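Local coordinates for protein acyl-coenzyme A oxidase (Caenorhabditis elegans, PDB 5K3J) that catalyses the FAD-dependent desaturation of ascaroside-CoA with a five-carbon omega side chain, the first peroxisomal beta-oxidation step in shortening these pheromones, at residues E401-A406 and S416-V421; A307-A312 and M613-V618. All coordinates share one frame; numbering follows the deposited sequence.

Contact 1: E401-A406 and S416-V421; sequences EQARMA and SYISVV. With ATP (adenosine-5'-triphosphate), chain H.
Ile418, in the first turn of helix 418-426, lies against the backbone and the first side-chain carbon of Arg404 near the end of helix 379-405. Here the packing is close. CG2 of Ile418 reaches CB of Arg404 at 3.6 Å, while CD1 of Ile418 lies farther along the helix, against CA of Arg404 and 3.7 Å from the carbonyl O of Ala403. With CG1 anti to its carbonyl carbon (chi1 -53°), Ile418 spreads its two branches over the helix surface, and Ile400 and Ile310 of the same chain also touch it.

Away from this spot the contact thins out. Ala403 CB stands 4.4 Å from CG2 of Ile418, and at the other end of the contact Arg404 CD only grazes Ser419 CB at 4.5 Å. The rest of Arg404 turns back to its own helix, the chain bending at chi3 (57°) to bring the guanidinium side-on to Glu401. NE meets OE2 of Glu401 at 2.8 Å in a nearly straight bond in the guanidinium plane, and NH2 meets OE1 of Glu401 at 2.6 Å, approaching from above the carboxylate. Tyr422 OH of the second subunit also bonds OE1, so this charged side faces the dimer interface, not solvent.

On another side of the helix, Gln402 grips ATP with both ends of its amide: OE1 accepts from O2' of the ribose at 2.7 Å, and NE2 donates to adenine N3 at 3.0 Å. Arg341 NE also bonds OE1, helping to fix which way round the amide sits. Ala406 touches FAD. This pair of consecutive helices, joined by a loop, belongs to the helical C-alpha1 domain of acyl-CoA oxidases, where one helix end borders the ATP site shared between subunits and the flavin pocket.

Contact 2: A307-A312 and M613-V618; sequences ALTIAA and MQLRSV
Leu615 comes first along 613-618 to meet helix 287-315, at the end of its own short helix. Its CG stands anti to the backbone N (chi1 -158°), which carries the branched end across to the other helix: CD1 of Leu615 lies 3.9 Å from CG2 of Thr309, and CG of Leu615 lies 4.0 Å from CG1 of Ile310. The hydroxyl of Thr309 is engaged with Ala305 O of its own helix, leaving the methyl to do the packing. Arg616 then leaves the helix with positive phi (50°) and turns away to Asp57, with which it forms a salt bridge. Ser617 comes back to Ile310, its CB 3.6 Å from Ile310 CD1, while its OG is hydrogen-bonded to Ser416 O and Gly620 N. An alanine in place of Ile310 is likely to open a gap beside Leu615 and Ser617, leaving Leu615 with Thr309 alone to pack on in this helix segment. Val618, last in line, pairs its backbone with Ala415. The segment is thus laid between helix 287-315, the loop leading to helix 418-426 and, on the Gln614 and Arg616 side, helix 93-103.

In the fold
From the N terminus, the chain first reaches 307-312 in the long helix 287-315, opening the span that contact 2 closes some 300 residues later at 613-618. Within that span lies contact 1, which closes a short loop, with nine residues between its two segments, joining helices 379-405 and 418-426; the two loops nest and do not cross. Contact 1 is therefore local to the C-alpha1 region, whereas contact 2 ties that region to the C-terminal oxidase region. Their centres are 9 Å apart and they touch directly: Ala311 CB packs on Ala403 O at 3.5 Å, and Tyr417 lies beside Arg616.

Contact 1: E401-A406 and S416-V421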
loop_
_atom_site.group_PDB
_atom_site.type_symbol
_atom_site.label_atom_id
_atom_site.label_comp_id
_atom_site.label_asym_id
_atom_site.label_seq_id
_atom_site.Cartn_x
_atom_site.Cartn_y
_atom_site.Cartn_z
ATOM N N GLU A 401 -1.002 -0.969 -6.427
ATOM C CA GLU A 401 0.198 -0.159 -6.212
ATOM C C GLU A 401 1.066 -0.126 -7.469
ATOM O O GLU A 401 1.598 0.925 -7.837
ATOM C CB GLU A 401 1.020 -0.687 -5.035
ATOM C CG GLU A 401 0.603 -0.137 -3.680
ATOM C CD GLU A 401 0.643 1.383 -3.627
ATOM O OE1 GLU A 401 1.520 1.940 -2.925
ATOM O OE2 GLU A 401 -0.207 2.022 -4.288
ATOM N N GLN A 402 1.213 -1.284 -8.110
ATOM C CA GLN A 402 1.966 -1.401 -9.357
ATOM C C GLN A 402 1.346 -0.502 -10.417
ATOM O O GLN A 402 2.044 0.121 -11.213
ATOM C CB GLN A 402 2.001 -2.860 -9.835
ATOM C CG GLN A 402 2.955 -3.744 -9.050
ATOM C CD GLN A 402 4.395 -3.305 -9.214
ATOM O OE1 GLN A 402 4.782 -2.803 -10.270
ATOM N NE2 GLN A 402 5.195 -3.477 -8.166
ATOM N N ALA A 403 0.022 -0.425 -10.400
ATOM C CA ALA A 403 -0.713 0.407 -11.340
ATOM C C ALA A 403 -0.408 1.887 -11.122
ATOM O O ALA A 403 -0.281 2.650 -12.079
ATOM C CB ALA A 403 -2.206 0.148 -11.217
ATOM N N ARG A 404 -0.290 2.282 -9.858
ATOM C CA ARG A 404 -0.011 3.669 -9.501
ATOM C C ARG A 404 1.403 4.083 -9.873
ATOM O O ARG A 404 1.604 5.077 -10.568
ATOM C CB ARG A 404 -0.236 3.890 -8.001
ATOM C CG ARG A 404 0.174 5.275 -7.523
ATOM C CD ARG A 404 0.072 5.410 -6.010
ATOM N NE ARG A 404 0.881 4.415 -5.308
ATOM C CZ ARG A 404 2.175 4.561 -5.033
ATOM N NH1 ARG A 404 2.816 5.664 -5.400
ATOM N NH2 ARG A 404 2.834 3.604 -4.391
ATOM N N MET A 405 2.380 3.318 -9.400
ATOM C CA MET A 405 3.784 3.605 -9.681
ATOM C C MET A 405 4.090 3.571 -11.176
ATOM O O MET A 405 5.067 4.160 -11.630
ATOM C CB MET A 405 4.690 2.611 -8.943
ATOM C CG MET A 405 4.632 2.708 -7.425
ATOM S SD MET A 405 5.637 1.456 -6.605
ATOM C CE MET A 405 4.783 -0.035 -7.109
ATOM N N ALA A 406 3.249 2.875 -11.932
ATOM C CA ALA A 406 3.387 2.792 -13.383
ATOM C C ALA A 406 3.206 4.159 -14.040
ATOM O O ALA A 406 3.734 4.415 -15.124
ATOM C CB ALA A 406 2.386 1.807 -13.948
ATOM N N SER A 416 -4.433 10.979 -10.120
ATOM C CA SER A 416 -4.393 9.612 -10.626
ATOM C C SER A 416 -5.502 8.778 -9.985
ATOM O O SER A 416 -6.063 7.882 -10.620
ATOM C CB SER A 416 -3.032 8.980 -10.343
ATOM O OG SER A 416 -2.939 8.579 -8.987
ATOM N N TYR A 417 -5.784 9.079 -8.713
ATOM C CA TYR A 417 -6.876 8.486 -7.925
ATOM C C TYR A 417 -6.615 7.029 -7.525
ATOM O O TYR A 417 -7.415 6.421 -6.809
ATOM C CB TYR A 417 -8.204 8.592 -8.686
ATOM C CG TYR A 417 -9.432 8.449 -7.812
ATOM C CD1 TYR A 417 -9.849 9.494 -6.992
ATOM C CD2 TYR A 417 -10.178 7.276 -7.808
ATOM C CE1 TYR A 417 -10.965 9.368 -6.192
ATOM C CE2 TYR A 417 -11.296 7.146 -7.008
ATOM C CZ TYR A 417 -11.684 8.195 -6.204
ATOM O OH TYR A 417 -12.795 8.071 -5.406
ATOM N N ILE A 418 -5.483 6.484 -7.957
ATOM C CA ILE A 418 -5.150 5.087 -7.702
ATOM C C ILE A 418 -4.816 4.856 -6.226
ATOM O O ILE A 418 -4.999 3.757 -5.699
ATOM C CB ILE A 418 -3.980 4.640 -8.597
ATOM C CG1 ILE A 418 -4.304 4.950 -10.063
ATOM C CG2 ILE A 418 -3.699 3.160 -8.414
ATOM C CD1 ILE A 418 -3.175 4.679 -11.014
ATOM N N SER A 419 -4.348 5.905 -5.556
ATOM C CA SER A 419 -4.063 5.827 -4.126
ATOM C C SER A 419 -5.355 5.646 -3.333
ATOM O O SER A 419 -5.401 4.873 -2.376
ATOM C CB SER A 419 -3.321 7.076 -3.651
ATOM O OG SER A 419 -4.130 8.230 -3.763
ATOM N N VAL A 420 -6.400 6.364 -3.739
ATOM C CA VAL A 420 -7.730 6.203 -3.153
ATOM C C VAL A 420 -8.211 4.765 -3.298
ATOM O O VAL A 420 -8.557 4.112 -2.308
ATOM C CB VAL A 420 -8.769 7.126 -3.808
ATOM C CG1 VAL A 420 -10.187 6.730 -3.377
ATOM C CG2 VAL A 420 -8.475 8.583 -3.489
ATOM N N VAL A 421 -8.238 4.299 -4.543
ATOM C CA VAL A 421 -8.610 2.935 -4.879
ATOM C C VAL A 421 -7.792 1.927 -4.096
ATOM O O VAL A 421 -8.305 0.885 -3.679
ATOM C CB VAL A 421 -8.438 2.676 -6.392
ATOM C CG1 VAL A 421 -8.780 1.231 -6.734
ATOM C CG2 VAL A 421 -9.300 3.636 -7.187
HETATM P PG ATP H . 11.660 -11.977 -8.088
HETATM O O1G ATP H . 11.661 -13.435 -7.699
HETATM O O2G ATP H . 12.222 -11.707 -9.464
HETATM O O3G ATP H . 12.144 -11.028 -7.016
HETATM P PB ATP H . 9.172 -12.483 -9.252
HETATM O O1B ATP H . 7.885 -12.793 -8.524
HETATM O O2B ATP H . 9.997 -13.612 -9.822
HETATM O O3B ATP H . 10.106 -11.612 -8.274
HETATM P PA ATP H . 9.113 -9.899 -10.476
HETATM O O1A ATP H . 10.417 -9.570 -9.796
HETATM O O2A ATP H . 8.890 -9.393 -11.880
HETATM O O3A ATP H . 8.792 -11.480 -10.458
HETATM O "O5'" ATP H . 7.925 -9.317 -9.560
HETATM C "C5'" ATP H . 6.626 -9.138 -10.119
HETATM C "C4'" ATP H . 6.118 -7.753 -9.755
HETATM O "O4'" ATP H . 6.911 -7.196 -8.704
HETATM C "C3'" ATP H . 6.233 -6.823 -10.949
HETATM O "O3'" ATP H . 4.975 -6.186 -11.186
HETATM C "C2'" ATP H . 7.238 -5.769 -10.544
HETATM O "O2'" ATP H . 6.809 -4.480 -10.984
HETATM C "C1'" ATP H . 7.244 -5.844 -9.027
HETATM N N9 ATP H . 8.544 -5.421 -8.440
HETATM C C8 ATP H . 9.606 -6.204 -8.157
HETATM N N7 ATP H . 10.618 -5.476 -7.618
HETATM C C5 ATP H . 10.206 -4.197 -7.546
HETATM C C6 ATP H . 10.783 -2.914 -7.076
HETATM N N6 ATP H . 12.036 -2.846 -6.564
HETATM N N1 ATP H . 10.017 -1.807 -7.175
HETATM C C2 ATP H . 8.771 -1.857 -7.682
HETATM N N3 ATP H . 8.185 -2.984 -8.125
HETATM C C4 ATP H . 8.839 -4.169 -8.084
#

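Contact 2: A307-A312 and M613-V618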
loop_
_atom_site.group_PDB
_atom_site.type_symbol
_atom_site.label_atom_id
_atom_site.label_comp_id
_atom_site.label_asym_id
_atom_site.label_seq_id
_atom_site.Cartn_x
_atom_site.Cartn_y
_atom_site.Cartn_z
ATOM N N ALA A 307 -7.997 0.542 -11.457
ATOM C CA ALA A 307 -6.623 1.022 -11.378
ATOM C C ALA A 307 -5.918 0.875 -12.722
ATOM O O ALA A 307 -5.241 1.794 -13.187
ATOM C CB ALA A 307 -5.866 0.274 -10.297
ATOM N N LEU A 308 -6.097 -0.288 -13.339
ATOM C CA LEU A 308 -5.458 -0.611 -14.610
ATOM C C LEU A 308 -6.024 0.210 -15.761
ATOM O O LEU A 308 -5.338 0.451 -16.750
ATOM C CB LEU A 308 -5.610 -2.099 -14.908
ATOM C CG LEU A 308 -4.928 -2.983 -13.870
ATOM C CD1 LEU A 308 -5.466 -4.399 -13.926
ATOM C CD2 LEU A 308 -3.427 -2.963 -14.082
ATOM N N THR A 309 -7.275 0.639 -15.625
ATOM C CA THR A 309 -7.910 1.482 -16.630
ATOM C C THR A 309 -7.180 2.818 -16.704
ATOM O O THR A 309 -7.116 3.455 -17.756
ATOM C CB THR A 309 -9.396 1.709 -16.316
ATOM O OG1 THR A 309 -10.050 0.443 -16.172
ATOM C CG2 THR A 309 -10.069 2.488 -17.433
ATOM N N ILE A 310 -6.610 3.225 -15.574
ATOM C CA ILE A 310 -5.870 4.476 -15.474
ATOM C C ILE A 310 -4.410 4.310 -15.882
ATOM O O ILE A 310 -3.851 5.152 -16.585
ATOM C CB ILE A 310 -5.934 5.029 -14.043
ATOM C CG1 ILE A 310 -7.396 5.201 -13.613
ATOM C CG2 ILE A 310 -5.149 6.338 -13.925
ATOM C CD1 ILE A 310 -7.591 5.240 -12.120
ATOM N N ALA A 311 -3.799 3.223 -15.426
ATOM C CA ALA A 311 -2.409 2.938 -15.742
ATOM C C ALA A 311 -2.218 2.733 -17.240
ATOM O O ALA A 311 -1.404 3.413 -17.862
ATOM C CB ALA A 311 -1.932 1.713 -14.972
ATOM N N ALA A 312 -2.985 1.809 -17.812
ATOM C CA ALA A 312 -2.854 1.448 -19.222
ATOM C C ALA A 312 -3.041 2.648 -20.143
ATOM O O ALA A 312 -2.195 2.918 -20.996
ATOM C CB ALA A 312 -3.845 0.355 -19.582
ATOM N N MET A 613 -17.077 9.577 -14.700
ATOM C CA MET A 613 -17.766 9.856 -13.447
ATOM C C MET A 613 -17.357 8.886 -12.342
ATOM O O MET A 613 -17.130 9.291 -11.203
ATOM C CB MET A 613 -19.280 9.806 -13.645
ATOM C CG MET A 613 -20.048 9.805 -12.333
ATOM S SD MET A 613 -21.819 10.070 -12.495
ATOM C CE MET A 613 -21.878 11.788 -12.998
ATOM N N GLN A 614 -17.264 7.605 -12.682
ATOM C CA GLN A 614 -16.839 6.597 -11.718
ATOM C C GLN A 614 -15.321 6.568 -11.573
ATOM O O GLN A 614 -14.801 6.401 -10.472
ATOM C CB GLN A 614 -17.346 5.211 -12.121
ATOM C CG GLN A 614 -16.821 4.083 -11.241
ATOM C CD GLN A 614 -17.427 2.739 -11.589
ATOM O OE1 GLN A 614 -18.416 2.667 -12.318
ATOM N NE2 GLN A 614 -16.837 1.664 -11.070
ATOM N N LEU A 615 -14.613 6.737 -12.687
ATOM C CA LEU A 615 -13.159 6.619 -12.688
ATOM C C LEU A 615 -12.505 7.686 -11.812
ATOM O O LEU A 615 -11.527 7.402 -11.122
ATOM C CB LEU A 615 -12.610 6.707 -14.111
ATOM C CG LEU A 615 -11.222 6.093 -14.315
ATOM C CD1 LEU A 615 -11.308 4.575 -14.328
ATOM C CD2 LEU A 615 -10.596 6.601 -15.589
ATOM N N ARG A 616 -13.048 8.904 -11.854
ATOM C CA ARG A 616 -12.596 10.021 -11.017
ATOM C C ARG A 616 -11.083 10.214 -11.070
ATOM O O ARG A 616 -10.446 10.544 -10.066
ATOM C CB ARG A 616 -13.056 9.817 -9.572
ATOM C CG ARG A 616 -14.565 9.757 -9.436
ATOM C CD ARG A 616 -15.028 9.780 -7.990
ATOM N NE ARG A 616 -16.398 10.275 -7.879
ATOM C CZ ARG A 616 -17.484 9.543 -8.106
ATOM N NH1 ARG A 616 -17.378 8.266 -8.459
ATOM N NH2 ARG A 616 -18.685 10.092 -7.982
ATOM N N SER A 617 -10.523 10.010 -12.258
ATOM C CA SER A 617 -9.086 10.081 -12.472
ATOM C C SER A 617 -8.746 10.934 -13.689
ATOM O O SER A 617 -9.316 10.756 -14.768
ATOM C CB SER A 617 -8.508 8.678 -12.645
ATOM O OG SER A 617 -7.206 8.720 -13.207
ATOM N N VAL A 618 -7.811 11.861 -13.507
ATOM C CA VAL A 618 -7.352 12.724 -14.589
ATOM C C VAL A 618 -6.406 11.964 -15.513
ATOM O O VAL A 618 -6.497 12.077 -16.734
ATOM C CB VAL A 618 -6.634 13.983 -14.050
ATOM C CG1 VAL A 618 -6.184 14.882 -15.198
ATOM C CG2 VAL A 618 -7.535 14.746 -13.090
#